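Local coordinates for protein phosphoethanolamine N-methyltransferase 1 (Haemonchus contortus, PDB 4KRG) that probably catalyses the S-adenosylmethionine-dependent methylation of phosphoethanolamine, an early step of phosphocholine synthesis in this parasitic nematode, at residues S307-V312 and L450-S455. Residues are numbered along the deposited sequence; the frame is centred on the assembly and turned at random.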
ATOM      1  N   SER A 307      -0.909 -21.176   3.552  1.00 18.28           N
ATOM      2  CA  SER A 307      -0.336 -21.379   2.233  1.00 16.08           C
ATOM      3  C   SER A 307      -0.451 -20.111   1.414  1.00 16.19           C
ATOM      4  O   SER A 307      -1.452 -19.410   1.505  1.00 15.90           O
ATOM      5  CB  SER A 307      -1.077 -22.508   1.517  1.00 20.44           C
ATOM      6  OG  SER A 307      -0.833 -22.463   0.122  1.00 19.24           O
ATOM      7  N   PRO A 308       0.564 -19.818   0.588  1.00 15.61           N
ATOM      8  CA  PRO A 308       0.462 -18.636  -0.277  1.00 18.33           C
ATOM      9  C   PRO A 308      -0.630 -18.782  -1.334  1.00 17.67           C
ATOM     10  O   PRO A 308      -1.128 -17.786  -1.868  1.00 15.45           O
ATOM     11  CB  PRO A 308       1.840 -18.576  -0.948  1.00 17.88           C
ATOM     12  CG  PRO A 308       2.353 -19.978  -0.884  1.00 17.32           C
ATOM     13  CD  PRO A 308       1.831 -20.542   0.398  1.00 16.23           C
ATOM     14  N   PHE A 309      -0.999 -20.026  -1.622  1.00 17.46           N
ATOM     15  CA  PHE A 309      -1.979 -20.322  -2.660  1.00 17.16           C
ATOM     16  C   PHE A 309      -3.415 -20.341  -2.150  1.00 16.10           C
ATOM     17  O   PHE A 309      -4.358 -20.466  -2.935  1.00 16.51           O
ATOM     18  CB  PHE A 309      -1.629 -21.648  -3.337  1.00 16.47           C
ATOM     19  CG  PHE A 309      -0.209 -21.707  -3.821  1.00 17.81           C
ATOM     20  CD1 PHE A 309       0.264 -20.765  -4.721  1.00 17.15           C
ATOM     21  CD2 PHE A 309       0.658 -22.684  -3.363  1.00 19.12           C
ATOM     22  CE1 PHE A 309       1.573 -20.800  -5.160  1.00 16.60           C
ATOM     23  CE2 PHE A 309       1.962 -22.728  -3.804  1.00 18.71           C
ATOM     24  CZ  PHE A 309       2.423 -21.781  -4.706  1.00 19.87           C
ATOM     25  N   LEU A 310      -3.578 -20.225  -0.837  1.00 15.42           N
ATOM     26  CA  LEU A 310      -4.912 -20.170  -0.246  1.00 16.70           C
ATOM     27  C   LEU A 310      -5.413 -18.726  -0.260  1.00 16.36           C
ATOM     28  O   LEU A 310      -5.035 -17.912   0.584  1.00 13.69           O
ATOM     29  CB  LEU A 310      -4.904 -20.727   1.181  1.00 18.60           C
ATOM     30  CG  LEU A 310      -6.240 -20.791   1.927  1.00 19.29           C
ATOM     31  CD1 LEU A 310      -7.286 -21.509   1.088  1.00 17.53           C
ATOM     32  CD2 LEU A 310      -6.070 -21.492   3.259  1.00 17.92           C
ATOM     33  N   HIS A 311      -6.251 -18.416  -1.243  1.00 16.71           N
ATOM     34  CA  HIS A 311      -6.822 -17.082  -1.377  1.00 15.65           C
ATOM     35  C   HIS A 311      -8.042 -17.110  -2.290  1.00 16.48           C
ATOM     36  O   HIS A 311      -8.447 -18.164  -2.770  1.00 18.15           O
ATOM     37  CB  HIS A 311      -5.775 -16.084  -1.896  1.00 18.02           C
ATOM     38  CG  HIS A 311      -5.376 -16.305  -3.323  1.00 20.07           C
ATOM     39  ND1 HIS A 311      -5.127 -15.268  -4.196  1.00 21.81           N
ATOM     40  CD2 HIS A 311      -5.173 -17.444  -4.028  1.00 20.12           C
ATOM     41  CE1 HIS A 311      -4.790 -15.756  -5.374  1.00 23.71           C
ATOM     42  NE2 HIS A 311      -4.812 -17.076  -5.301  1.00 22.41           N
ATOM     43  N   VAL A 312      -8.615 -15.933  -2.514  1.00 16.86           N
ATOM     44  CA  VAL A 312      -9.822 -15.760  -3.306  1.00 17.30           C
ATOM     45  C   VAL A 312      -9.426 -15.165  -4.644  1.00 15.13           C
ATOM     46  O   VAL A 312      -8.624 -14.230  -4.694  1.00 15.27           O
ATOM     47  CB  VAL A 312     -10.790 -14.778  -2.607  1.00 18.20           C
ATOM     48  CG1 VAL A 312     -11.974 -14.449  -3.504  1.00 18.14           C
ATOM     49  CG2 VAL A 312     -11.258 -15.335  -1.276  1.00 16.39           C
ATOM     50  N   LEU A 450       3.960 -26.459  -9.869  1.00 22.92           N
ATOM     51  CA  LEU A 450       4.540 -26.040  -8.607  1.00 20.84           C
ATOM     52  C   LEU A 450       5.045 -27.287  -7.895  1.00 20.32           C
ATOM     53  O   LEU A 450       4.269 -28.183  -7.594  1.00 22.15           O
ATOM     54  CB  LEU A 450       3.484 -25.323  -7.763  1.00 20.97           C
ATOM     55  CG  LEU A 450       3.015 -23.971  -8.307  1.00 21.14           C
ATOM     56  CD1 LEU A 450       1.678 -23.564  -7.704  1.00 21.73           C
ATOM     57  CD2 LEU A 450       4.057 -22.923  -8.014  1.00 21.60           C
ATOM     58  N   ASP A 451       6.343 -27.371  -7.648  1.00 41.91           N
ATOM     59  CA  ASP A 451       6.867 -28.529  -6.933  1.00 44.36           C
ATOM     60  C   ASP A 451       6.687 -28.337  -5.439  1.00 39.46           C
ATOM     61  O   ASP A 451       7.656 -28.261  -4.687  1.00 42.18           O
ATOM     62  CB  ASP A 451       8.334 -28.777  -7.273  1.00 53.70           C
ATOM     63  CG  ASP A 451       8.507 -29.799  -8.376  1.00 61.08           C
ATOM     64  OD1 ASP A 451       7.567 -29.963  -9.183  1.00 61.79           O
ATOM     65  OD2 ASP A 451       9.582 -30.437  -8.436  1.00 66.05           O
ATOM     66  N   VAL A 452       5.432 -28.247  -5.018  1.00 31.19           N
ATOM     67  CA  VAL A 452       5.116 -28.035  -3.620  1.00 29.99           C
ATOM     68  C   VAL A 452       4.098 -29.075  -3.158  1.00 32.30           C
ATOM     69  O   VAL A 452       3.518 -29.792  -3.977  1.00 35.39           O
ATOM     70  CB  VAL A 452       4.573 -26.615  -3.378  1.00 28.02           C
ATOM     71  CG1 VAL A 452       5.477 -25.578  -4.034  1.00 31.16           C
ATOM     72  CG2 VAL A 452       3.168 -26.489  -3.926  1.00 28.21           C
ATOM     73  N   GLU A 453       3.886 -29.166  -1.849  1.00 28.95           N
ATOM     74  CA  GLU A 453       2.923 -30.119  -1.314  1.00 28.12           C
ATOM     75  C   GLU A 453       1.578 -29.447  -1.148  1.00 21.83           C
ATOM     76  O   GLU A 453       1.482 -28.226  -1.238  1.00 23.16           O
ATOM     77  CB  GLU A 453       3.394 -30.667   0.033  1.00 34.56           C
ATOM     78  CG  GLU A 453       4.773 -31.305   0.006  1.00 39.91           C
ATOM     79  CD  GLU A 453       4.854 -32.485  -0.939  1.00 42.93           C
ATOM     80  OE1 GLU A 453       3.816 -33.138  -1.170  1.00 39.86           O
ATOM     81  OE2 GLU A 453       5.960 -32.759  -1.460  1.00 50.49           O
ATOM     82  N   LEU A 454       0.537 -30.240  -0.917  1.00 20.52           N
ATOM     83  CA  LEU A 454      -0.778 -29.680  -0.642  1.00 19.74           C
ATOM     84  C   LEU A 454      -0.718 -28.988   0.710  1.00 20.10           C
ATOM     85  O   LEU A 454       0.109 -29.349   1.547  1.00 20.58           O
ATOM     86  CB  LEU A 454      -1.856 -30.769  -0.620  1.00 21.20           C
ATOM     87  CG  LEU A 454      -2.591 -31.075  -1.933  1.00 24.27           C
ATOM     88  CD1 LEU A 454      -1.613 -31.444  -3.014  1.00 22.56           C
ATOM     89  CD2 LEU A 454      -3.615 -32.184  -1.750  1.00 23.81           C
ATOM     90  N   SER A 455      -1.587 -27.995   0.914  1.00 17.14           N
ATOM     91  CA  SER A 455      -1.722 -27.334   2.209  1.00 16.10           C
ATOM     92  C   SER A 455      -1.847 -28.381   3.312  1.00 19.51           C
ATOM     93  O   SER A 455      -1.283 -28.223   4.393  1.00 24.85           O
ATOM     94  CB  SER A 455      -2.933 -26.414   2.222  1.00 16.45           C
ATOM     95  OG  SER A 455      -4.126 -27.155   2.115  1.00 17.40           O
TER
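An ST turn at S307, overlapping a type I beta turn that runs from S307 to L310, presents the F309 ring to L450 and V452 in the loop that leads from helix 434-448 into strand 458-465. S307 OG accepts from F309 N over 3.0 Å with an N-H...O angle of 149°, and L310 N reaches back to S307 O, so the base of the ring is held on a compact piece of backbone. F309 CG lies anti to its own carbonyl carbon (chi1 -52°), which carries the ring outward to the neighbouring loop.

There L450 comes from the opposite direction and lays a methyl over one face of the ring. L450 CD1 is displaced toward the rim, in a CH-pi contact 3.9 Å from the F309 ring centroid and 26° off the normal; its nearest ring atom is F309 CZ, at 3.6 Å. On the opposite face P308 CG lies over the centre, so proline and leucine sandwich the ring. V452 adds a lighter, oblique touch, its CG2 being 4.0 Å from F309 CE2.

Further along, the loops approach through the two serines, with S307 CB 4.4 Å from S455 CB. S455 OG is hydrogen-bonded to Y459 OH, and S455 N to E441 OE2, while L450 also packs on F444 and V452 on I445 of helix 434-448.

The contact ties the loop after strand 297-302, first of the C-terminal domain, to that entering strand 458-465, antiparallel to neighbours 400-408 and 428-432; this order is consistent with a second class I methyltransferase-like domain.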